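Local coordinates for HpcH/HpaI aldolase/citrate lyase family protein (Burkholderia cenocepacia, PDB 4MF4) that belongs to the HpcH/HpaI aldolase/citrate lyase family and folds as a closed parallel beta/alpha barrel of the TIM type, at residues E80-R88 and T103-D114. Numbering follows the deposited sequence.
Sequences EPVVRVPAR and TLMFPCIETPDD. With EDO (1,2-ethanediol), chain G.
Val83 and Arg84 pair in parallel with Leu104 and Met105, joining strands 80-84 and 103-106, third and fourth in the barrel, whose directions diverge by 30°. Helix 90-98 links them in a right-handed beta-alpha-beta crossover. Three backbone hydrogen bonds zip the edges: Val83 N to Thr103 O (3.0 Å), Met105 N to Val83 O (2.8 Å) and the more bent Val85 N to Met105 O (3.1 Å). At the start of the strands, a water bridges Glu80 OE1, Pro81 O and Thr103 OG1, a hydroxyl also bonded to Asn14.

On one face, branched Leu104 packs under helix 90-98 against Val93, Ala96 and Leu97, while Val83 meets Ala101, Leu104 CD2 lying 3.9 Å from Val83 CB. On the other, inside the barrel, flexible Met105 lays SD against Arg84 CD (3.9 Å). With CG anti to the backbone N (chi1 173°), Arg84 extends inward, where 1,2-ethanediol accepts from NH2 in the guanidinium plane (2.8 Å).

Past the strands, Pro107, with no N-H, rests its ring against Val85 O. Arg88 crosses Phe106 at about a right angle, CG near ring atom CD2 (3.7 Å), and its guanidinium lies over Asp114, stacked on the carboxylate, planes 21° apart. That ion pair is long and purely electrostatic; Arg88 NE bonds to His117, while Asp114 OD2 takes Glu110 N. Asp114 N donates to Thr111 OG1, and Thr111 N weakly to Asp114 OD2, a capping box. The outer face is thus apolar, whereas the inner one mixes Met105 with the polar end of Arg84, fixed in place by Asp54 and Gln164.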
loop_
_atom_site.group_PDB
_atom_site.type_symbol
_atom_site.label_atom_id
_atom_site.label_comp_id
_atom_site.label_asym_id
_atom_site.label_seq_id
_atom_site.Cartn_x
_atom_site.Cartn_y
_atom_site.Cartn_z
ATOM N N GLU A 80 -20.458 -16.775 0.221
ATOM C CA GLU A 80 -19.572 -17.277 -0.801
ATOM C C GLU A 80 -19.113 -16.071 -1.620
ATOM O O GLU A 80 -19.926 -15.356 -2.148
ATOM C CB GLU A 80 -20.334 -18.267 -1.684
ATOM C CG GLU A 80 -20.583 -19.623 -1.027
ATOM C CD GLU A 80 -19.453 -20.629 -1.291
ATOM O OE1 GLU A 80 -18.515 -20.285 -2.046
ATOM O OE2 GLU A 80 -19.555 -21.789 -0.811
ATOM N N PRO A 81 -17.806 -15.834 -1.718
ATOM C CA PRO A 81 -17.335 -14.783 -2.622
ATOM C C PRO A 81 -17.504 -15.114 -4.119
ATOM O O PRO A 81 -17.356 -16.287 -4.581
ATOM C CB PRO A 81 -15.830 -14.648 -2.293
ATOM C CG PRO A 81 -15.496 -15.793 -1.431
ATOM C CD PRO A 81 -16.705 -16.628 -1.157
ATOM N N VAL A 82 -17.830 -14.074 -4.865
ATOM C CA VAL A 82 -17.872 -14.116 -6.320
ATOM C C VAL A 82 -16.931 -12.998 -6.788
ATOM O O VAL A 82 -16.911 -11.894 -6.177
ATOM C CB VAL A 82 -19.321 -13.825 -6.782
ATOM C CG1 VAL A 82 -19.404 -13.700 -8.293
ATOM C CG2 VAL A 82 -20.286 -14.914 -6.274
ATOM N N VAL A 83 -16.147 -13.260 -7.834
ATOM C CA VAL A 83 -15.307 -12.207 -8.431
ATOM C C VAL A 83 -15.785 -11.873 -9.827
ATOM O O VAL A 83 -15.910 -12.776 -10.675
ATOM C CB VAL A 83 -13.789 -12.595 -8.432
ATOM C CG1 VAL A 83 -12.961 -11.596 -9.231
ATOM C CG2 VAL A 83 -13.253 -12.664 -7.019
ATOM N N ARG A 84 -16.106 -10.601 -10.096
ATOM C CA ARG A 84 -16.334 -10.212 -11.510
ATOM C C ARG A 84 -15.033 -9.713 -12.133
ATOM O O ARG A 84 -14.541 -8.645 -11.729
ATOM C CB ARG A 84 -17.404 -9.145 -11.685
ATOM C CG ARG A 84 -17.474 -8.673 -13.154
ATOM C CD ARG A 84 -18.775 -8.000 -13.495
ATOM N NE ARG A 84 -18.835 -6.656 -12.941
ATOM C CZ ARG A 84 -19.809 -5.774 -13.162
ATOM N NH1 ARG A 84 -20.892 -6.076 -13.901
ATOM N NH2 ARG A 84 -19.727 -4.582 -12.603
ATOM N N VAL A 85 -14.492 -10.468 -13.112
ATOM C CA VAL A 85 -13.227 -10.099 -13.731
ATOM C C VAL A 85 -13.445 -8.929 -14.692
ATOM O O VAL A 85 -14.584 -8.662 -15.100
ATOM C CB VAL A 85 -12.501 -11.279 -14.427
ATOM C CG1 VAL A 85 -12.185 -12.367 -13.417
ATOM C CG2 VAL A 85 -13.285 -11.823 -15.619
ATOM N N PRO A 86 -12.368 -8.184 -15.005
ATOM C CA PRO A 86 -12.505 -7.023 -15.874
ATOM C C PRO A 86 -12.850 -7.375 -17.323
ATOM O O PRO A 86 -13.554 -6.613 -17.970
ATOM C CB PRO A 86 -11.110 -6.355 -15.822
ATOM C CG PRO A 86 -10.422 -6.970 -14.653
ATOM C CD PRO A 86 -10.974 -8.379 -14.596
ATOM N N ALA A 87 -12.341 -8.517 -17.804
ATOM C CA ALA A 87 -12.422 -8.906 -19.223
ATOM C C ALA A 87 -12.051 -10.393 -19.324
ATOM O O ALA A 87 -11.546 -10.981 -18.386
ATOM C CB ALA A 87 -11.454 -8.086 -20.065
ATOM N N ARG A 88 -12.302 -10.977 -20.481
ATOM C CA ARG A 88 -12.065 -12.393 -20.662
ATOM C C ARG A 88 -10.652 -12.626 -21.217
ATOM O O ARG A 88 -10.510 -13.114 -22.326
ATOM C CB ARG A 88 -13.128 -12.928 -21.608
ATOM C CG ARG A 88 -13.445 -14.372 -21.413
ATOM C CD ARG A 88 -14.571 -14.760 -22.330
ATOM N NE ARG A 88 -14.161 -14.680 -23.711
ATOM C CZ ARG A 88 -14.552 -13.766 -24.576
ATOM N NH1 ARG A 88 -15.459 -12.848 -24.259
ATOM N NH2 ARG A 88 -14.078 -13.845 -25.806
ATOM N N THR A 103 -15.878 -18.812 -7.803
ATOM C CA THR A 103 -17.014 -18.430 -8.625
ATOM C C THR A 103 -16.641 -17.122 -9.334
ATOM O O THR A 103 -16.277 -16.123 -8.694
ATOM C CB THR A 103 -18.307 -18.268 -7.805
ATOM O OG1 THR A 103 -18.604 -19.469 -7.067
ATOM C CG2 THR A 103 -19.460 -17.909 -8.708
ATOM N N LEU A 104 -16.693 -17.143 -10.654
ATOM C CA LEU A 104 -16.291 -16.011 -11.469
ATOM C C LEU A 104 -17.451 -15.520 -12.304
ATOM O O LEU A 104 -18.238 -16.347 -12.843
ATOM C CB LEU A 104 -15.192 -16.440 -12.411
ATOM C CG LEU A 104 -13.834 -16.746 -11.841
ATOM C CD1 LEU A 104 -12.836 -16.871 -12.992
ATOM C CD2 LEU A 104 -13.424 -15.703 -10.831
ATOM N N MET A 105 -17.581 -14.199 -12.396
ATOM C CA MET A 105 -18.540 -13.583 -13.284
ATOM C C MET A 105 -17.785 -12.938 -14.457
ATOM O O MET A 105 -16.848 -12.162 -14.254
ATOM C CB MET A 105 -19.381 -12.521 -12.568
ATOM C CG MET A 105 -20.487 -11.971 -13.472
ATOM S SD MET A 105 -21.517 -10.727 -12.695
ATOM C CE MET A 105 -21.968 -11.516 -11.167
ATOM N N PHE A 106 -18.210 -13.253 -15.683
ATOM C CA PHE A 106 -17.635 -12.661 -16.907
ATOM C C PHE A 106 -18.595 -11.618 -17.515
ATOM O O PHE A 106 -19.784 -11.915 -17.797
ATOM C CB PHE A 106 -17.378 -13.773 -17.923
ATOM C CG PHE A 106 -16.290 -14.690 -17.535
ATOM C CD1 PHE A 106 -16.523 -15.733 -16.653
ATOM C CD2 PHE A 106 -15.004 -14.482 -18.016
ATOM C CE1 PHE A 106 -15.501 -16.602 -16.303
ATOM C CE2 PHE A 106 -13.984 -15.326 -17.660
ATOM C CZ PHE A 106 -14.237 -16.396 -16.788
ATOM N N PRO A 107 -18.106 -10.394 -17.710
ATOM C CA PRO A 107 -18.908 -9.340 -18.292
ATOM C C PRO A 107 -19.077 -9.556 -19.782
ATOM O O PRO A 107 -18.342 -10.316 -20.385
ATOM C CB PRO A 107 -18.082 -8.075 -18.051
ATOM C CG PRO A 107 -16.706 -8.498 -17.825
ATOM C CD PRO A 107 -16.733 -9.956 -17.382
ATOM N N CYS A 108 -20.003 -8.844 -20.387
ATOM C CA CYS A 108 -19.996 -8.780 -21.850
ATOM C C CYS A 108 -19.935 -10.144 -22.558
ATOM O O CYS A 108 -19.084 -10.330 -23.432
ATOM C CB CYS A 108 -18.732 -8.023 -22.342
ATOM S SG CYS A 108 -18.340 -6.398 -21.652
ATOM N N ILE A 109 -20.803 -11.088 -22.224
ATOM C CA ILE A 109 -20.783 -12.376 -22.941
ATOM C C ILE A 109 -21.908 -12.292 -23.982
ATOM O O ILE A 109 -23.074 -12.170 -23.606
ATOM C CB ILE A 109 -21.020 -13.574 -21.995
ATOM C CG1 ILE A 109 -19.854 -13.751 -21.010
ATOM C CG2 ILE A 109 -21.279 -14.852 -22.778
ATOM C CD1 ILE A 109 -18.542 -14.191 -21.611
ATOM N N GLU A 110 -21.565 -12.373 -25.264
ATOM C CA GLU A 110 -22.548 -12.144 -26.322
ATOM C C GLU A 110 -22.853 -13.313 -27.227
ATOM O O GLU A 110 -23.865 -13.291 -27.928
ATOM C CB GLU A 110 -22.056 -11.006 -27.179
ATOM C CG GLU A 110 -21.771 -9.777 -26.355
ATOM C CD GLU A 110 -21.595 -8.564 -27.233
ATOM O OE1 GLU A 110 -22.488 -7.704 -27.259
ATOM O OE2 GLU A 110 -20.566 -8.516 -27.940
ATOM N N THR A 111 -21.974 -14.314 -27.255
ATOM C CA THR A 111 -22.169 -15.485 -28.097
ATOM C C THR A 111 -21.873 -16.771 -27.339
ATOM O O THR A 111 -21.212 -16.755 -26.328
ATOM C CB THR A 111 -21.221 -15.435 -29.305
ATOM O OG1 THR A 111 -19.874 -15.487 -28.837
ATOM C CG2 THR A 111 -21.414 -14.116 -30.112
ATOM N N PRO A 112 -22.351 -17.907 -27.853
ATOM C CA PRO A 112 -22.024 -19.103 -27.155
ATOM C C PRO A 112 -20.517 -19.371 -27.248
ATOM O O PRO A 112 -19.990 -19.938 -26.334
ATOM C CB PRO A 112 -22.865 -20.184 -27.858
ATOM C CG PRO A 112 -23.332 -19.589 -29.127
ATOM C CD PRO A 112 -23.379 -18.114 -28.886
ATOM N N ASP A 113 -19.838 -18.935 -28.312
ATOM C CA ASP A 113 -18.340 -19.016 -28.350
ATOM C C ASP A 113 -17.673 -18.240 -27.234
ATOM O O ASP A 113 -16.774 -18.747 -26.641
ATOM C CB ASP A 113 -17.743 -18.595 -29.700
ATOM C CG ASP A 113 -17.925 -19.657 -30.752
ATOM O OD1 ASP A 113 -18.471 -20.726 -30.407
ATOM O OD2 ASP A 113 -17.531 -19.447 -31.924
ATOM N N ASP A 114 -18.130 -17.036 -26.937
ATOM C CA ASP A 114 -17.621 -16.294 -25.797
ATOM C C ASP A 114 -17.785 -17.085 -24.487
ATOM O O ASP A 114 -16.903 -17.116 -23.669
ATOM C CB ASP A 114 -18.411 -14.968 -25.600
ATOM C CG ASP A 114 -18.170 -13.925 -26.702
ATOM O OD1 ASP A 114 -17.258 -14.080 -27.530
ATOM O OD2 ASP A 114 -18.944 -12.965 -26.744
HETATM C C1 EDO G . -23.603 -4.659 -11.803
HETATM O O1 EDO G . -24.456 -4.906 -12.939
HETATM C C2 EDO G . -23.130 -3.214 -11.707
HETATM O O2 EDO G . -22.080 -2.990 -12.667
HETATM O O HOH W 1 -17.908 -18.912 -4.393
HETATM O O HOH W 2 -15.104 -16.406 -5.928
#